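PDB 5V9X: ATP-dependent DNA helicase from Mycobacterium smegmatis, which is a 3'-to-5' RNA:DNA helicase that probably couples ATP hydrolysis to movement along a single-stranded DNA tracking strand. Local coordinates for residues R282-V287 against A315-I320; P263-A268 against A658-D663; F256-Q261 against V441-M446; T637-S642 against D649-K654. All blocks are in the same frame, centred on the assembly; numbering follows the deposited sequence.

Interaction 1: residues R282-V287 against A315-I320; sequences RIVDLV and AERSGI
Asp285 and Arg317 form a salt bridge in which a single carboxylate oxygen receives two arginine nitrogens. Arg317 NH1 donates to Asp285 OD1 over 2.8 Å, with an N-H...O angle of 146° and the acceptor close to the guanidinium plane. Arg317 NH2 turns to the same Asp285 OD1 at 3.0 Å, but its bent geometry makes this second bond weak. NH1 meets OD1 nearly in line with its C-O bond, and the two flat groups are turned 32° from each other. Arg317 can span the distance because its chain is extended from CG to NE, reaching from helix 300-318 across to helix 276-288. Arginine suits the job: a long apolar stem carrying several N-H groups. Val284 sits with CB over one guanidinium face and touches Arg317 NH1 with CG1 at 3.5 Å; it also packs on Leu310 and Ile313 of helix 300-318. Glu288, at the end of helix 276-288, offers Arg317 NH1 a further ion pair, though a long and weak one. The paired Arg317, with Arg282 NH1 6.5 Å from Arg317 NH2, would probably favour an ionised Asp285, so charge pairing supplements the apolar packing between these helices.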
loop_
_atom_site.group_PDB
_atom_site.type_symbol
_atom_site.label_atom_id
_atom_site.label_comp_id
_atom_site.label_asym_id
_atom_site.label_seq_id
_atom_site.Cartn_x
_atom_site.Cartn_y
_atom_site.Cartn_z
ATOM N N ARG A 282 17.374 -3.696 22.483
ATOM C CA ARG A 282 17.866 -4.693 21.538
ATOM C C ARG A 282 18.108 -4.097 20.156
ATOM O O ARG A 282 18.998 -4.558 19.431
ATOM C CB ARG A 282 16.882 -5.859 21.444
ATOM C CG ARG A 282 16.656 -6.597 22.753
ATOM C CD ARG A 282 17.902 -7.343 23.206
ATOM N NE ARG A 282 17.629 -8.193 24.361
ATOM C CZ ARG A 282 17.711 -7.788 25.626
ATOM N NH1 ARG A 282 18.062 -6.540 25.902
ATOM N NH2 ARG A 282 17.440 -8.631 26.614
ATOM N N ILE A 283 17.329 -3.082 19.773
ATOM C CA ILE A 283 17.532 -2.440 18.477
ATOM C C ILE A 283 18.891 -1.756 18.434
ATOM O O ILE A 283 19.653 -1.908 17.472
ATOM C CB ILE A 283 16.391 -1.451 18.180
ATOM C CG1 ILE A 283 15.119 -2.209 17.792
ATOM C CG2 ILE A 283 16.796 -0.476 17.079
ATOM C CD1 ILE A 283 13.949 -1.310 17.467
ATOM N N VAL A 284 19.215 -0.989 19.480
ATOM C CA VAL A 284 20.533 -0.369 19.557
ATOM C C VAL A 284 21.617 -1.438 19.600
ATOM O O VAL A 284 22.674 -1.299 18.973
ATOM C CB VAL A 284 20.610 0.578 20.770
ATOM C CG1 VAL A 284 21.989 1.206 20.871
ATOM C CG2 VAL A 284 19.548 1.659 20.662
ATOM N N ASP A 285 21.366 -2.529 20.331
ATOM C CA ASP A 285 22.284 -3.665 20.309
ATOM C C ASP A 285 22.487 -4.180 18.890
ATOM O O ASP A 285 23.613 -4.503 18.491
ATOM C CB ASP A 285 21.760 -4.787 21.209
ATOM C CG ASP A 285 21.864 -4.458 22.686
ATOM O OD1 ASP A 285 22.358 -3.364 23.028
ATOM O OD2 ASP A 285 21.452 -5.302 23.509
ATOM N N LEU A 286 21.408 -4.252 18.108
ATOM C CA LEU A 286 21.514 -4.781 16.752
ATOM C C LEU A 286 22.172 -3.778 15.812
ATOM O O LEU A 286 22.956 -4.165 14.939
ATOM C CB LEU A 286 20.131 -5.183 16.242
ATOM C CG LEU A 286 19.606 -6.496 16.828
ATOM C CD1 LEU A 286 18.114 -6.660 16.576
ATOM C CD2 LEU A 286 20.380 -7.669 16.249
ATOM N N VAL A 287 21.868 -2.487 15.972
ATOM C CA VAL A 287 22.503 -1.470 15.136
ATOM C C VAL A 287 23.998 -1.417 15.417
ATOM O O VAL A 287 24.822 -1.443 14.496
ATOM C CB VAL A 287 21.843 -0.096 15.352
ATOM C CG1 VAL A 287 22.596 0.976 14.583
ATOM C CG2 VAL A 287 20.386 -0.130 14.924
ATOM N N ALA A 315 23.460 7.888 23.386
ATOM C CA ALA A 315 24.214 8.914 24.097
ATOM C C ALA A 315 24.599 8.444 25.495
ATOM O O ALA A 315 25.755 8.582 25.909
ATOM C CB ALA A 315 23.401 10.207 24.164
ATOM N N GLU A 316 23.636 7.883 26.235
ATOM C CA GLU A 316 23.913 7.399 27.586
ATOM C C GLU A 316 24.989 6.322 27.588
ATOM O O GLU A 316 25.761 6.216 28.547
ATOM C CB GLU A 316 22.624 6.872 28.222
ATOM C CG GLU A 316 22.807 6.172 29.561
ATOM C CD GLU A 316 23.271 7.108 30.660
ATOM O OE1 GLU A 316 23.060 8.332 30.528
ATOM O OE2 GLU A 316 23.852 6.621 31.653
ATOM N N ARG A 317 25.068 5.525 26.521
ATOM C CA ARG A 317 26.076 4.478 26.441
ATOM C C ARG A 317 27.445 5.001 26.031
ATOM O O ARG A 317 28.449 4.324 26.283
ATOM C CB ARG A 317 25.635 3.397 25.453
ATOM C CG ARG A 317 24.403 2.621 25.869
ATOM C CD ARG A 317 24.093 1.546 24.845
ATOM N NE ARG A 317 23.022 0.651 25.272
ATOM C CZ ARG A 317 22.637 -0.421 24.586
ATOM N NH1 ARG A 317 23.237 -0.728 23.444
ATOM N NH2 ARG A 317 21.654 -1.188 25.040
ATOM N N SER A 318 27.514 6.180 25.413
ATOM C CA SER A 318 28.759 6.689 24.848
ATOM C C SER A 318 29.230 7.987 25.492
ATOM O O SER A 318 30.153 8.620 24.966
ATOM C CB SER A 318 28.610 6.887 23.336
ATOM O OG SER A 318 28.158 5.699 22.708
ATOM N N GLY A 319 28.628 8.402 26.601
ATOM C CA GLY A 319 29.116 9.585 27.310
ATOM C C GLY A 319 29.119 10.848 26.482
ATOM O O GLY A 319 29.995 11.705 26.655
ATOM N N ILE A 320 28.154 10.985 25.578
ATOM C CA ILE A 320 28.065 12.141 24.697
ATOM C C ILE A 320 26.724 12.825 24.911
ATOM O O ILE A 320 25.731 12.192 25.284
ATOM C CB ILE A 320 28.245 11.749 23.214
ATOM C CG1 ILE A 320 27.521 10.432 22.922
ATOM C CG2 ILE A 320 29.724 11.666 22.858
ATOM C CD1 ILE A 320 27.543 10.036 21.464
#

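Interaction 2: residues P263-A268 against A658-D663; sequences PVPDMA and AGYATD
Tyr660 lays its ring against the backbone of the Pro263-Pro265 part of the loop. Its CG stands anti to the carbonyl carbon (chi1 -58°), and this rotation brings one ring face over Pro265. Pro265 CA sits 3.9 Å from the centroid of the Tyr660 ring, 27° off the normal and offset toward the rim, a CH-pi contact. The pyrrolidine runs beside the ring and points the same way, with Pro265 CD 4.1 Å from Tyr660 CE2. Proline suits this place: its compact ring fits beside the aromatic and its nitrogen carries no hydrogen to satisfy. At the edge, the carbonyl of Pro263 approaches in the ring plane, its O 3.6 Å from Tyr660 CD2. Tyr660 is the N-cap residue between helix 661-676 and strand 657-659, the edge of the parallel sheet of the second RecA-like domain; the loop it meets leaves the neighbouring strand 256-262. Gly659 just before it has positive phi, which favours glycine. The Val264 side chain leaves this contact and packs on Asp278 of helix 276-288, while Val264 O lies 3.2 Å from Tyr660 CB and accepts from Asn664 ND2; Asn664 OD1 takes the Met267 amide. Farther along, Asp266 (chi1 -172°) turns OD1 back to accept from Ala268 N at 2.9 Å, an Asx turn whose donor meets the carboxylate from above its plane.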
loop_
_atom_site.group_PDB
_atom_site.type_symbol
_atom_site.label_atom_id
_atom_site.label_comp_id
_atom_site.label_asym_id
_atom_site.label_seq_id
_atom_site.Cartn_x
_atom_site.Cartn_y
_atom_site.Cartn_z
ATOM N N PRO A 263 12.117 -9.263 23.607
ATOM C CA PRO A 263 13.139 -9.050 24.646
ATOM C C PRO A 263 12.684 -9.389 26.059
ATOM O O PRO A 263 13.543 -9.562 26.932
ATOM C CB PRO A 263 13.466 -7.553 24.519
ATOM C CG PRO A 263 12.899 -7.128 23.189
ATOM C CD PRO A 263 11.710 -8.003 22.966
ATOM N N VAL A 264 11.384 -9.490 26.318
ATOM C CA VAL A 264 10.893 -9.683 27.683
ATOM C C VAL A 264 10.466 -11.134 27.886
ATOM O O VAL A 264 10.043 -11.795 26.928
ATOM C CB VAL A 264 9.740 -8.716 27.999
ATOM C CG1 VAL A 264 10.211 -7.276 27.893
ATOM C CG2 VAL A 264 8.574 -8.954 27.066
ATOM N N PRO A 265 10.562 -11.670 29.112
ATOM C CA PRO A 265 10.195 -13.076 29.336
ATOM C C PRO A 265 8.693 -13.312 29.369
ATOM O O PRO A 265 8.227 -14.416 29.066
ATOM C CB PRO A 265 10.836 -13.389 30.694
ATOM C CG PRO A 265 10.875 -12.074 31.391
ATOM C CD PRO A 265 11.139 -11.051 30.319
ATOM N N ASP A 266 7.927 -12.290 29.742
ATOM C CA ASP A 266 6.475 -12.418 29.847
ATOM C C ASP A 266 5.861 -11.086 29.446
ATOM O O ASP A 266 5.939 -10.114 30.203
ATOM C CB ASP A 266 6.060 -12.818 31.261
ATOM C CG ASP A 266 4.583 -13.153 31.371
ATOM O OD1 ASP A 266 3.852 -13.010 30.369
ATOM O OD2 ASP A 266 4.152 -13.565 32.469
ATOM N N MET A 267 5.255 -11.042 28.259
ATOM C CA MET A 267 4.607 -9.819 27.800
ATOM C C MET A 267 3.314 -9.532 28.553
ATOM O O MET A 267 2.833 -8.395 28.516
ATOM C CB MET A 267 4.334 -9.902 26.297
ATOM C CG MET A 267 5.597 -9.962 25.454
ATOM S SD MET A 267 5.300 -9.953 23.677
ATOM C CE MET A 267 4.732 -11.627 23.421
ATOM N N ALA A 268 2.747 -10.531 29.234
ATOM C CA ALA A 268 1.523 -10.321 29.998
ATOM C C ALA A 268 1.800 -9.702 31.361
ATOM O O ALA A 268 0.987 -8.915 31.858
ATOM C CB ALA A 268 0.778 -11.646 30.166
ATOM N N ALA A 658 13.709 -15.744 18.716
ATOM C CA ALA A 658 14.865 -15.460 19.552
ATOM C C ALA A 658 14.431 -14.662 20.773
ATOM O O ALA A 658 13.368 -14.036 20.788
ATOM C CB ALA A 658 15.950 -14.702 18.775
ATOM N N GLY A 659 15.278 -14.687 21.798
ATOM C CA GLY A 659 14.982 -14.011 23.045
ATOM C C GLY A 659 14.055 -14.825 23.921
ATOM O O GLY A 659 14.481 -15.786 24.567
ATOM N N TYR A 660 12.777 -14.446 23.948
ATOM C CA TYR A 660 11.748 -15.207 24.646
ATOM C C TYR A 660 10.513 -15.375 23.771
ATOM O O TYR A 660 9.396 -15.496 24.279
ATOM C CB TYR A 660 11.373 -14.546 25.970
ATOM C CG TYR A 660 12.528 -14.357 26.925
ATOM C CD1 TYR A 660 13.117 -15.444 27.560
ATOM C CD2 TYR A 660 13.021 -13.091 27.205
ATOM C CE1 TYR A 660 14.169 -15.273 28.441
ATOM C CE2 TYR A 660 14.069 -12.909 28.084
ATOM C CZ TYR A 660 14.640 -14.002 28.699
ATOM O OH TYR A 660 15.687 -13.821 29.574
ATOM N N ALA A 661 10.700 -15.383 22.449
ATOM C CA ALA A 661 9.561 -15.480 21.545
ATOM C C ALA A 661 8.866 -16.833 21.651
ATOM O O ALA A 661 7.643 -16.911 21.492
ATOM C CB ALA A 661 10.011 -15.215 20.110
ATOM N N THR A 662 9.618 -17.903 21.920
ATOM C CA THR A 662 8.995 -19.214 22.076
ATOM C C THR A 662 8.204 -19.300 23.377
ATOM O O THR A 662 7.081 -19.818 23.392
ATOM C CB THR A 662 10.054 -20.317 22.025
ATOM O OG1 THR A 662 10.733 -20.279 20.764
ATOM C CG2 THR A 662 9.405 -21.679 22.199
ATOM N N ASP A 663 8.774 -18.802 24.477
ATOM C CA ASP A 663 8.080 -18.848 25.760
ATOM C C ASP A 663 6.761 -18.088 25.705
ATOM O O ASP A 663 5.732 -18.577 26.187
ATOM C CB ASP A 663 8.972 -18.274 26.862
ATOM C CG ASP A 663 10.079 -19.225 27.277
ATOM O OD1 ASP A 663 9.807 -20.436 27.414
ATOM O OD2 ASP A 663 11.221 -18.755 27.470
#

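Interaction 3: residues F256-Q261 against V441-M446; sequences FDLSVQ and VTVQRM
Val260 and Val443 meet through methyl groups, Val260 CG2 lying 3.6 Å from Val443 CG2. The two valines pass alongside, pointing opposite ways, and in each the touching CG2 is the branch anti to the carbonyl carbon. The other branch of Val443, CG1, turns to Leu258 and lies 3.9 Å from Leu258 CD1. One beta-branched residue thus serves two neighbours on the strand.

Leucine and methionine supply the second apolar group. Leu258 CD1 is 3.8 Å from Met446 CE, and CD2 reaches the same methyl at a like distance. Met446 is bent at its last torsion (chi3 67°), which folds the terminal methyl back against both leucine branches; its flexible thioether chain suits the task of following a branched neighbour. These four side chains are buried, and no hydrogen bond links the segments, as expected of an apolar interface.

Polar groups are satisfied away from it. Ser259 OG, on a residue whose side chain points away from the helix, bonds to Gly656 O, while Thr442 OG1 bonds to Gly438 O one turn back in its own helix. The backbone of strand 256-262 bonds to strand 424-429 on one side and to the 656-658 region on the other.

Segments 256-261 and 441-446 run almost antiparallel, at 170°, their axes 9.1 Å apart at closest approach. Such close, nearly aligned packing of a helix on a parallel sheet is typical of alpha/beta domains, here the second RecA-like domain of the helicase.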
loop_
_atom_site.group_PDB
_atom_site.type_symbol
_atom_site.label_atom_id
_atom_site.label_comp_id
_atom_site.label_asym_id
_atom_site.label_seq_id
_atom_site.Cartn_x
_atom_site.Cartn_y
_atom_site.Cartn_z
ATOM N N PHE A 256 16.735 -15.344 2.821
ATOM C CA PHE A 256 16.444 -14.435 3.918
ATOM C C PHE A 256 16.901 -15.054 5.230
ATOM O O PHE A 256 16.797 -16.268 5.425
ATOM C CB PHE A 256 14.948 -14.111 3.991
ATOM C CG PHE A 256 14.453 -13.257 2.858
ATOM C CD1 PHE A 256 13.980 -13.835 1.692
ATOM C CD2 PHE A 256 14.455 -11.876 2.963
ATOM C CE1 PHE A 256 13.521 -13.051 0.650
ATOM C CE2 PHE A 256 13.998 -11.087 1.923
ATOM C CZ PHE A 256 13.532 -11.676 0.766
ATOM N N ASP A 257 17.413 -14.215 6.126
ATOM C CA ASP A 257 17.790 -14.620 7.477
ATOM C C ASP A 257 16.857 -13.886 8.437
ATOM O O ASP A 257 17.210 -12.859 9.021
ATOM C CB ASP A 257 19.262 -14.312 7.758
ATOM C CG ASP A 257 19.708 -14.791 9.125
ATOM O OD1 ASP A 257 18.997 -15.625 9.727
ATOM O OD2 ASP A 257 20.766 -14.329 9.597
ATOM N N LEU A 258 15.653 -14.423 8.592
ATOM C CA LEU A 258 14.601 -13.773 9.360
ATOM C C LEU A 258 14.642 -14.209 10.822
ATOM O O LEU A 258 15.211 -15.245 11.176
ATOM C CB LEU A 258 13.232 -14.077 8.753
ATOM C CG LEU A 258 13.074 -13.696 7.281
ATOM C CD1 LEU A 258 11.687 -14.066 6.777
ATOM C CD2 LEU A 258 13.343 -12.212 7.078
ATOM N N SER A 259 14.019 -13.397 11.672
ATOM C CA SER A 259 14.082 -13.599 13.111
ATOM C C SER A 259 12.981 -12.790 13.781
ATOM O O SER A 259 12.704 -11.658 13.377
ATOM C CB SER A 259 15.454 -13.189 13.657
ATOM O OG SER A 259 15.444 -13.119 15.070
ATOM N N VAL A 260 12.357 -13.380 14.799
ATOM C CA VAL A 260 11.324 -12.724 15.594
ATOM C C VAL A 260 11.827 -12.678 17.029
ATOM O O VAL A 260 11.861 -13.708 17.716
ATOM C CB VAL A 260 9.973 -13.448 15.507
ATOM C CG1 VAL A 260 8.957 -12.781 16.419
ATOM C CG2 VAL A 260 9.469 -13.461 14.077
ATOM N N GLN A 261 12.215 -11.491 17.486
ATOM C CA GLN A 261 12.832 -11.311 18.792
ATOM C C GLN A 261 11.848 -10.656 19.752
ATOM O O GLN A 261 11.227 -9.639 19.420
ATOM C CB GLN A 261 14.110 -10.475 18.675
ATOM C CG GLN A 261 15.171 -11.114 17.781
ATOM C CD GLN A 261 16.460 -10.312 17.710
ATOM O OE1 GLN A 261 16.639 -9.333 18.435
ATOM N NE2 GLN A 261 17.367 -10.727 16.830
ATOM N N VAL A 441 3.476 -15.463 11.573
ATOM C CA VAL A 441 2.849 -15.821 10.302
ATOM C C VAL A 441 3.502 -15.061 9.155
ATOM O O VAL A 441 3.722 -15.612 8.071
ATOM C CB VAL A 441 1.331 -15.566 10.359
ATOM C CG1 VAL A 441 0.696 -15.813 8.999
ATOM C CG2 VAL A 441 0.683 -16.448 11.413
ATOM N N THR A 442 3.839 -13.791 9.382
ATOM C CA THR A 442 4.484 -12.999 8.339
ATOM C C THR A 442 5.830 -13.599 7.952
ATOM O O THR A 442 6.122 -13.776 6.764
ATOM C CB THR A 442 4.646 -11.554 8.804
ATOM O OG1 THR A 442 3.356 -10.992 9.071
ATOM C CG2 THR A 442 5.338 -10.730 7.733
ATOM N N VAL A 443 6.664 -13.921 8.945
ATOM C CA VAL A 443 7.935 -14.587 8.668
ATOM C C VAL A 443 7.697 -15.907 7.949
ATOM O O VAL A 443 8.422 -16.263 7.011
ATOM C CB VAL A 443 8.727 -14.788 9.974
ATOM C CG1 VAL A 443 9.884 -15.757 9.763
ATOM C CG2 VAL A 443 9.238 -13.456 10.494
ATOM N N GLN A 444 6.668 -16.646 8.369
ATOM C CA GLN A 444 6.352 -17.923 7.740
ATOM C C GLN A 444 6.030 -17.744 6.260
ATOM O O GLN A 444 6.588 -18.440 5.403
ATOM C CB GLN A 444 5.185 -18.578 8.477
ATOM C CG GLN A 444 4.690 -19.868 7.862
ATOM C CD GLN A 444 3.473 -20.410 8.580
ATOM O OE1 GLN A 444 3.590 -21.106 9.590
ATOM N NE2 GLN A 444 2.290 -20.084 8.068
ATOM N N ARG A 445 5.134 -16.807 5.941
ATOM C CA ARG A 445 4.748 -16.590 4.550
ATOM C C ARG A 445 5.898 -16.021 3.726
ATOM O O ARG A 445 6.001 -16.314 2.530
ATOM C CB ARG A 445 3.534 -15.664 4.480
ATOM C CG ARG A 445 2.342 -16.112 5.323
ATOM C CD ARG A 445 1.390 -17.006 4.546
ATOM N NE ARG A 445 0.490 -16.236 3.689
ATOM C CZ ARG A 445 -0.417 -16.777 2.883
ATOM N NH1 ARG A 445 -0.545 -18.095 2.815
ATOM N NH2 ARG A 445 -1.194 -16.001 2.140
ATOM N N MET A 446 6.762 -15.206 4.341
ATOM C CA MET A 446 7.898 -14.640 3.614
ATOM C C MET A 446 8.869 -15.726 3.171
ATOM O O MET A 446 9.411 -15.667 2.059
ATOM C CB MET A 446 8.626 -13.615 4.481
ATOM C CG MET A 446 7.878 -12.323 4.720
ATOM S SD MET A 446 8.632 -11.375 6.060
ATOM C CE MET A 446 10.205 -10.942 5.323
#

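Interaction 4: residues T637-S642 against D649-K654; sequences TGELAS and DKRCQK
Glu639 opens the contact by sending its carboxylate across to Arg651. CG is anti to the backbone N (chi1 178°) and the chain continues extended, which carries OE1 to the edge of the guanidinium. The two side chains cross at about a right angle, their flat ends turned 65° apart. Arg651 NE lies 2.7 Å from Glu639 OE1 in a weak, bent hydrogen bond. The NH2 nitrogen is modelled closer still to that oxygen, so the salt bridge is clear in kind but doubtful in exact length. Next comes Leu640, buried and directed at the other helix. Its CD1 rests over one guanidinium face, toward its rim, 3.7 Å from Arg651 NH2, while CD2 lies 3.9 Å from Arg651 CG and more loosely meets Cys652 SG. Leucine fits because its two branches can touch an arginine's stem and flat end together; Leu640 also packs on Leu665 of helix 661-676. Past the helix end, Ser642 gives both its N and its OG to the Glu639 carbonyl from the same face of the carbonyl plane, OG at 2.8 Å from Glu639 O. Helices 627-640 and 645-653, joined by a short turn, are thus held by a charged pair beside an apolar one: the leucine lies over part of the guanidinium face while Glu639 meets its edge, which may strengthen the ion pair by limiting water there.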
loop_
_atom_site.group_PDB
_atom_site.type_symbol
_atom_site.label_atom_id
_atom_site.label_comp_id
_atom_site.label_asym_id
_atom_site.label_seq_id
_atom_site.Cartn_x
_atom_site.Cartn_y
_atom_site.Cartn_z
ATOM N N THR A 637 -2.339 -20.535 14.361
ATOM C CA THR A 637 -2.711 -20.547 15.771
ATOM C C THR A 637 -3.208 -21.922 16.192
ATOM O O THR A 637 -2.804 -22.451 17.234
ATOM C CB THR A 637 -3.777 -19.483 16.042
ATOM O OG1 THR A 637 -3.265 -18.193 15.687
ATOM C CG2 THR A 637 -4.168 -19.484 17.511
ATOM N N GLY A 638 -4.089 -22.520 15.388
ATOM C CA GLY A 638 -4.584 -23.847 15.712
ATOM C C GLY A 638 -3.478 -24.885 15.752
ATOM O O GLY A 638 -3.397 -25.687 16.685
ATOM N N GLU A 639 -2.603 -24.874 14.742
ATOM C CA GLU A 639 -1.555 -25.888 14.656
ATOM C C GLU A 639 -0.623 -25.828 15.859
ATOM O O GLU A 639 -0.399 -26.840 16.536
ATOM C CB GLU A 639 -0.761 -25.725 13.360
ATOM C CG GLU A 639 0.386 -26.719 13.231
ATOM C CD GLU A 639 1.000 -26.740 11.846
ATOM O OE1 GLU A 639 2.139 -26.255 11.692
ATOM O OE2 GLU A 639 0.341 -27.243 10.912
ATOM N N LEU A 640 -0.070 -24.648 16.146
ATOM C CA LEU A 640 0.922 -24.543 17.208
ATOM C C LEU A 640 0.309 -24.646 18.599
ATOM O O LEU A 640 1.024 -24.978 19.551
ATOM C CB LEU A 640 1.711 -23.241 17.069
ATOM C CG LEU A 640 2.859 -23.297 16.053
ATOM C CD1 LEU A 640 2.358 -23.178 14.616
ATOM C CD2 LEU A 640 3.908 -22.240 16.352
ATOM N N ALA A 641 -0.989 -24.387 18.743
ATOM C CA ALA A 641 -1.661 -24.587 20.021
ATOM C C ALA A 641 -1.978 -26.052 20.300
ATOM O O ALA A 641 -2.759 -26.338 21.213
ATOM C CB ALA A 641 -2.949 -23.761 20.082
ATOM N N SER A 642 -1.392 -26.983 19.543
ATOM C CA SER A 642 -1.650 -28.403 19.741
ATOM C C SER A 642 -0.370 -29.225 19.633
ATOM O O SER A 642 -0.406 -30.382 19.202
ATOM C CB SER A 642 -2.684 -28.914 18.736
ATOM O OG SER A 642 -2.235 -28.722 17.406
ATOM N N ASP A 649 9.018 -26.166 19.799
ATOM C CA ASP A 649 10.309 -25.490 19.718
ATOM C C ASP A 649 10.923 -25.627 18.330
ATOM O O ASP A 649 11.492 -24.666 17.801
ATOM C CB ASP A 649 11.259 -26.041 20.783
ATOM C CG ASP A 649 10.850 -25.645 22.189
ATOM O OD1 ASP A 649 9.876 -24.877 22.333
ATOM O OD2 ASP A 649 11.500 -26.107 23.152
ATOM N N LYS A 650 10.821 -26.814 17.724
ATOM C CA LYS A 650 11.309 -26.992 16.357
ATOM C C LYS A 650 10.617 -26.023 15.407
ATOM O O LYS A 650 11.264 -25.387 14.567
ATOM C CB LYS A 650 11.078 -28.429 15.885
ATOM C CG LYS A 650 11.417 -29.522 16.879
ATOM C CD LYS A 650 10.828 -30.842 16.397
ATOM C CE LYS A 650 10.651 -31.839 17.529
ATOM N NZ LYS A 650 9.548 -32.797 17.235
ATOM N N ARG A 651 9.293 -25.905 15.529
ATOM C CA ARG A 651 8.528 -25.053 14.626
ATOM C C ARG A 651 8.940 -23.592 14.753
ATOM O O ARG A 651 9.059 -22.883 13.747
ATOM C CB ARG A 651 7.036 -25.215 14.911
ATOM C CG ARG A 651 6.128 -24.454 13.972
ATOM C CD ARG A 651 5.946 -25.192 12.661
ATOM N NE ARG A 651 4.572 -25.075 12.183
ATOM C CZ ARG A 651 4.136 -24.101 11.394
ATOM N NH1 ARG A 651 4.968 -23.159 10.977
ATOM N NH2 ARG A 651 2.866 -24.073 11.015
ATOM N N CYS A 652 9.163 -23.124 15.982
ATOM C CA CYS A 652 9.511 -21.723 16.187
ATOM C C CYS A 652 10.913 -21.402 15.682
ATOM O O CYS A 652 11.165 -20.274 15.243
ATOM C CB CYS A 652 9.390 -21.361 17.668
ATOM S SG CYS A 652 7.702 -21.378 18.314
ATOM N N GLN A 653 11.833 -22.368 15.729
ATOM C CA GLN A 653 13.223 -22.072 15.400
ATOM C C GLN A 653 13.453 -21.913 13.902
ATOM O O GLN A 653 14.346 -21.159 13.498
ATOM C CB GLN A 653 14.144 -23.154 15.966
ATOM C CG GLN A 653 14.316 -23.069 17.475
ATOM C CD GLN A 653 14.723 -21.680 17.944
ATOM O OE1 GLN A 653 15.518 -20.995 17.294
ATOM N NE2 GLN A 653 14.175 -21.254 19.077
ATOM N N LYS A 654 12.676 -22.597 13.064
ATOM C CA LYS A 654 12.769 -22.359 11.629
ATOM C C LYS A 654 12.090 -21.061 11.209
ATOM O O LYS A 654 12.064 -20.749 10.012
ATOM C CB LYS A 654 12.190 -23.544 10.849
ATOM C CG LYS A 654 10.863 -24.062 11.367
ATOM C CD LYS A 654 10.500 -25.378 10.699
ATOM C CE LYS A 654 11.560 -26.439 10.957
ATOM N NZ LYS A 654 11.175 -27.759 10.384
#

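Interactions 2 and 3 share one parallel sheet: Ala658 N lies 2.9 Å from Val260 O, a probable hydrogen bond between neighbouring strands. Interaction 4 joins interaction 3, centres 13 Å apart, through Gln444 OE1 and Arg651 NH1 at 2.8 Å, and interaction 2 through Thr662, whose OG1 is 3.5 Å from Cys652 CB. Interaction 1 stands off from interaction 4, but Arg282 packs on Pro263 of interaction 2 and Leu286 on Gln261 of interaction 3. The Met446 side chain is about 13 Å from the bound ATP analogue, so interaction 3 is not at the nucleotide itself; interaction 2 lies nearest the nucleic acid, its closest atom about 6 Å away.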